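Local coordinates for protein phosphodiesterase (Salpingoeca rosetta, PDB 7D7P) that belongs to the 3'5'-cyclic nucleotide phosphodiesterase family of the HD clan and has an all-helical fold that binds zinc and magnesium ions, at residues K88-R91 with K92-Q95; H178-H181 with L182-I186. All coordinates share one frame; numbering follows the deposited sequence.

Contact 1: residues K88-R91 with K92-Q95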
loop_
_atom_site.group_PDB
_atom_site.type_symbol
_atom_site.label_atom_id
_atom_site.label_comp_id
_atom_site.label_asym_id
_atom_site.label_seq_id
_atom_site.Cartn_x
_atom_site.Cartn_y
_atom_site.Cartn_z
ATOM N N LYS A 88 46.218 -12.748 -9.409
ATOM C CA LYS A 88 46.223 -12.624 -10.862
ATOM C C LYS A 88 45.055 -13.377 -11.487
ATOM O O LYS A 88 44.505 -12.934 -12.502
ATOM C CB LYS A 88 47.551 -13.124 -11.432
ATOM C CG LYS A 88 48.763 -12.373 -10.903
ATOM C CD LYS A 88 50.009 -12.668 -11.725
ATOM C CE LYS A 88 50.289 -14.159 -11.792
ATOM N NZ LYS A 88 50.491 -14.749 -10.440
ATOM N N LYS A 89 44.656 -14.506 -10.897
ATOM C CA LYS A 89 43.479 -15.212 -11.392
ATOM C C LYS A 89 42.197 -14.491 -10.996
ATOM O O LYS A 89 41.233 -14.462 -11.769
ATOM C CB LYS A 89 43.471 -16.651 -10.879
ATOM C CG LYS A 89 44.661 -17.467 -11.346
ATOM C CD LYS A 89 44.478 -18.941 -11.046
ATOM C CE LYS A 89 45.660 -19.750 -11.559
ATOM N NZ LYS A 89 45.400 -21.215 -11.498
ATOM N N LEU A 90 42.167 -13.905 -9.796
ATOM C CA LEU A 90 41.008 -13.118 -9.390
ATOM C C LEU A 90 40.773 -11.952 -10.343
ATOM O O LEU A 90 39.637 -11.705 -10.766
ATOM C CB LEU A 90 41.191 -12.615 -7.958
ATOM C CG LEU A 90 40.088 -11.688 -7.433
ATOM C CD1 LEU A 90 38.780 -12.444 -7.250
ATOM C CD2 LEU A 90 40.508 -11.014 -6.135
ATOM N N ARG A 91 41.839 -11.236 -10.713
ATOM C CA ARG A 91 41.685 -10.105 -11.624
ATOM C C ARG A 91 41.349 -10.570 -13.036
ATOM O O ARG A 91 40.582 -9.907 -13.745
ATOM C CB ARG A 91 42.955 -9.255 -11.619
ATOM C CG ARG A 91 43.213 -8.575 -10.285
ATOM C CD ARG A 91 44.496 -7.760 -10.301
ATOM N NE ARG A 91 44.701 -7.060 -9.036
ATOM C CZ ARG A 91 44.141 -5.893 -8.731
ATOM N NH1 ARG A 91 43.340 -5.292 -9.600
ATOM N NH2 ARG A 91 44.380 -5.330 -7.555
ATOM N N LYS A 92 41.915 -11.703 -13.463
ATOM C CA LYS A 92 41.567 -12.252 -14.771
ATOM C C LYS A 92 40.121 -12.735 -14.794
ATOM O O LYS A 92 39.409 -12.537 -15.785
ATOM C CB LYS A 92 42.524 -13.389 -15.132
ATOM C CG LYS A 92 42.327 -13.955 -16.531
ATOM C CD LYS A 92 42.528 -12.888 -17.599
ATOM C CE LYS A 92 43.946 -12.335 -17.573
ATOM N NZ LYS A 92 44.111 -11.174 -18.494
ATOM N N TRP A 93 39.672 -13.366 -13.708
ATOM C CA TRP A 93 38.270 -13.760 -13.601
ATOM C C TRP A 93 37.353 -12.540 -13.628
ATOM O O TRP A 93 36.335 -12.536 -14.331
ATOM C CB TRP A 93 38.063 -14.577 -12.324
ATOM C CG TRP A 93 36.629 -14.829 -11.969
ATOM C CD1 TRP A 93 35.798 -15.760 -12.522
ATOM C CD2 TRP A 93 35.861 -14.152 -10.965
ATOM N NE1 TRP A 93 34.558 -15.699 -11.930
ATOM C CE2 TRP A 93 34.572 -14.720 -10.972
ATOM C CE3 TRP A 93 36.139 -13.118 -10.064
ATOM C CZ2 TRP A 93 33.561 -14.290 -10.112
ATOM C CZ3 TRP A 93 35.133 -12.691 -9.211
ATOM C CH2 TRP A 93 33.862 -13.278 -9.242
ATOM N N LEU A 94 37.709 -11.492 -12.881
ATOM C CA LEU A 94 36.926 -10.258 -12.897
ATOM C C LEU A 94 36.795 -9.703 -14.309
ATOM O O LEU A 94 35.706 -9.293 -14.727
ATOM C CB LEU A 94 37.565 -9.220 -11.976
ATOM C CG LEU A 94 37.351 -9.405 -10.476
ATOM C CD1 LEU A 94 38.119 -8.354 -9.688
ATOM C CD2 LEU A 94 35.875 -9.337 -10.161
ATOM N N GLN A 95 37.900 -9.677 -15.058
ATOM C CA GLN A 95 37.855 -9.195 -16.435
ATOM C C GLN A 95 36.940 -10.058 -17.295
ATOM O O GLN A 95 36.127 -9.536 -18.065
ATOM C CB GLN A 95 39.269 -9.164 -17.017
ATOM C CG GLN A 95 39.337 -8.733 -18.471
ATOM C CD GLN A 95 40.755 -8.740 -19.012
ATOM O OE1 GLN A 95 41.535 -9.651 -18.732
ATOM N NE2 GLN A 95 41.100 -7.712 -19.779
#
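Leu90 and Trp93 meet one helical turn apart on the buried side of helix 87-99, the leucine methyl CD1 lying 3.9 Å from CE3 on the benzo part of the indole. The two side chains slant across one another. In Trp93, CG lies trans to the backbone N (chi1 169°), which carries the indole out beside its own carbonyl carbon; Leu90 O then sits at the ring's edge, near its plane. Leu94 turns the other way at chi1 (-77°), setting CG next to its backbone N and 3.3 Å from Leu90 O, the carbonyl that also accepts Leu94 N at 2.9 Å. The side chains of Leu90 and Leu94 barely touch, CG to CD1 at 4.5 Å. Leu90 packs on Phe74, Leu94 on Cys70 and Leu144, and Trp93 on Ile141 and Ile186.

On the outer side, Lys92 folds back at chi2 and chi3, bringing NZ to within 3.0 Å of Gln95 OE1, in the plane of that amide carbonyl. Lys89 instead forms a salt bridge with Glu196. Four regular i to i+4 backbone bonds, the shortest from Trp93 N to Lys89 O at 2.7 Å, satisfy the peptide groups beneath. Across the buried face the side chains therefore meet by apolar packing, while at the exposed surface Lys92 finds its acceptor in the neutral amide of Gln95 rather than in a carboxylate.

Contact 2: residues H178-H181 with L182-I186; sequences HHSH and LAFEI
Leu182 N donates to His178 O at 3.1 Å, with 169° at the hydrogen, and Ala183 N to His179 O at 2.9 Å. Glu185 N to His181 O (3.0 Å) continues these regular i to i+4 bonds. Phe184 N is held less firmly, with weak bonds to both Ser180 O and His181 O. Two of the histidines send their polar ends out of the helix: His178 NE2 bonds Asp149 OD2 and His179 ND1 bonds Leu148 O.

Between side chains, His181 NE2 gives a weak, bent hydrogen bond to Glu185 OE1, 3.1 Å away. The pair runs side by side in the same direction, one turn apart, with ring and carboxylate planes 74° apart; a bend at chi2 (75°) turns the carboxylate of Glu185 back beside the imidazole.

Leu182 CG lies over one face of the His178 ring, and Leu182 CD1 comes to 3.6 Å from His178 CE1. An imidazole suits this place, since it can give a hydrogen bond and still present a flat surface to an aliphatic branch. Phe184 turns its edge toward Ser180: CD2 is 3.1 Å from Ser180 O, near the ring plane, and Ser180 OG lies in that plane, 3.8 Å from CE2. Ser180 is small enough for the ring edge to come close, and both residues pack on helix 200-215, where Phe184 also makes a cation-pi contact with Arg207.

The side chain of His179 lies about 4 Å from the bound magnesium ion and touches Asp147, a zinc ligand. The histidine-rich turn therefore ties helix 174-187 by hydrogen bonds to the chain just beyond that ligand, and Asp149, holding NE2, fixes the rotation of the His178 ring with its face against Leu182.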
loop_
_atom_site.group_PDB
_atom_site.type_symbol
_atom_site.label_atom_id
_atom_site.label_comp_id
_atom_site.label_asym_id
_atom_site.label_seq_id
_atom_site.Cartn_x
_atom_site.Cartn_y
_atom_site.Cartn_z
ATOM N N HIS A 178 20.689 -19.920 -17.365
ATOM C CA HIS A 178 21.741 -19.486 -18.277
ATOM C C HIS A 178 22.845 -18.743 -17.536
ATOM O O HIS A 178 24.033 -18.941 -17.822
ATOM C CB HIS A 178 21.133 -18.604 -19.367
ATOM C CG HIS A 178 22.124 -18.088 -20.362
ATOM N ND1 HIS A 178 22.939 -18.916 -21.101
ATOM C CD2 HIS A 178 22.407 -16.824 -20.762
ATOM C CE1 HIS A 178 23.693 -18.186 -21.904
ATOM N NE2 HIS A 178 23.391 -16.914 -21.717
ATOM N N HIS A 179 22.470 -17.880 -16.586
ATOM C CA HIS A 179 23.460 -17.139 -15.811
ATOM C C HIS A 179 24.340 -18.087 -15.008
ATOM O O HIS A 179 25.571 -17.972 -15.018
ATOM C CB HIS A 179 22.765 -16.145 -14.877
ATOM C CG HIS A 179 21.850 -15.186 -15.574
ATOM N ND1 HIS A 179 22.131 -14.652 -16.813
ATOM C CD2 HIS A 179 20.658 -14.663 -15.199
ATOM C CE1 HIS A 179 21.149 -13.842 -17.172
ATOM N NE2 HIS A 179 20.243 -13.831 -16.210
ATOM N N SER A 180 23.716 -19.036 -14.303
ATOM C CA SER A 180 24.465 -19.956 -13.454
ATOM C C SER A 180 25.397 -20.834 -14.278
ATOM O O SER A 180 26.528 -21.115 -13.862
ATOM C CB SER A 180 23.494 -20.808 -12.636
ATOM O OG SER A 180 24.187 -21.694 -11.772
ATOM N N HIS A 181 24.941 -21.272 -15.455
ATOM C CA HIS A 181 25.791 -22.063 -16.340
ATOM C C HIS A 181 27.054 -21.297 -16.721
ATOM O O HIS A 181 28.169 -21.819 -16.605
ATOM C CB HIS A 181 25.007 -22.470 -17.589
ATOM C CG HIS A 181 25.865 -22.990 -18.702
ATOM N ND1 HIS A 181 25.626 -22.690 -20.025
ATOM C CD2 HIS A 181 26.956 -23.793 -18.688
ATOM C CE1 HIS A 181 26.538 -23.280 -20.780
ATOM N NE2 HIS A 181 27.356 -23.955 -19.993
ATOM N N LEU A 182 26.898 -20.053 -17.184
ATOM C CA LEU A 182 28.061 -19.264 -17.576
ATOM C C LEU A 182 28.941 -18.923 -16.381
ATOM O O LEU A 182 30.154 -18.741 -16.541
ATOM C CB LEU A 182 27.623 -17.984 -18.289
ATOM C CG LEU A 182 26.947 -18.162 -19.648
ATOM C CD1 LEU A 182 26.632 -16.813 -20.255
ATOM C CD2 LEU A 182 27.827 -18.978 -20.581
ATOM N N ALA A 183 28.355 -18.827 -15.186
ATOM C CA ALA A 183 29.154 -18.570 -13.992
ATOM C C ALA A 183 30.217 -19.642 -13.804
ATOM O O ALA A 183 31.363 -19.339 -13.449
ATOM C CB ALA A 183 28.251 -18.491 -12.762
ATOM N N PHE A 184 29.862 -20.901 -14.050
ATOM C CA PHE A 184 30.807 -21.993 -13.876
ATOM C C PHE A 184 31.677 -22.205 -15.106
ATOM O O PHE A 184 32.829 -22.633 -14.972
ATOM C CB PHE A 184 30.055 -23.277 -13.511
ATOM C CG PHE A 184 29.482 -23.258 -12.117
ATOM C CD1 PHE A 184 30.275 -23.573 -11.026
ATOM C CD2 PHE A 184 28.163 -22.896 -11.897
ATOM C CE1 PHE A 184 29.761 -23.542 -9.743
ATOM C CE2 PHE A 184 27.640 -22.864 -10.617
ATOM C CZ PHE A 184 28.442 -23.188 -9.536
ATOM N N GLU A 185 31.162 -21.891 -16.296
ATOM C CA GLU A 185 31.992 -21.940 -17.495
ATOM C C GLU A 185 33.132 -20.934 -17.407
ATOM O O GLU A 185 34.259 -21.219 -17.830
ATOM C CB GLU A 185 31.135 -21.677 -18.735
ATOM C CG GLU A 185 31.668 -22.314 -20.007
ATOM C CD GLU A 185 31.444 -23.814 -20.048
ATOM O OE1 GLU A 185 30.403 -24.282 -19.537
ATOM O OE2 GLU A 185 32.310 -24.527 -20.596
ATOM N N ILE A 186 32.858 -19.753 -16.850
ATOM C CA ILE A 186 33.908 -18.761 -16.649
ATOM C C ILE A 186 34.835 -19.190 -15.521
ATOM O O ILE A 186 36.063 -19.091 -15.631
ATOM C CB ILE A 186 33.284 -17.381 -16.369
ATOM C CG1 ILE A 186 32.630 -16.817 -17.631
ATOM C CG2 ILE A 186 34.330 -16.415 -15.815
ATOM C CD1 ILE A 186 31.732 -15.632 -17.356
#

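Overall arrangement
Contact 1 comes first along the chain, on helix 87-99, and contact 2 follows on helix 174-187; their centres are 16 Å apart, on the same side of the chain's centre. The two helices meet directly, with Trp93 CD1 of contact 1 packed 3.7 Å from Ile186 CG2 of contact 2. Thus the end of 182-186 faces the indole of helix 87-99, while the 178-181 end lies toward the metal ions. Contact 1 also leans on helices 63-76 and 133-145, contact 2 on 164-169 and 200-215. Contact 1 packs on the part of helix 174-187 farther along from the magnesium ion, and this helix joins the apolar packing of helix 87-99 to the metal site.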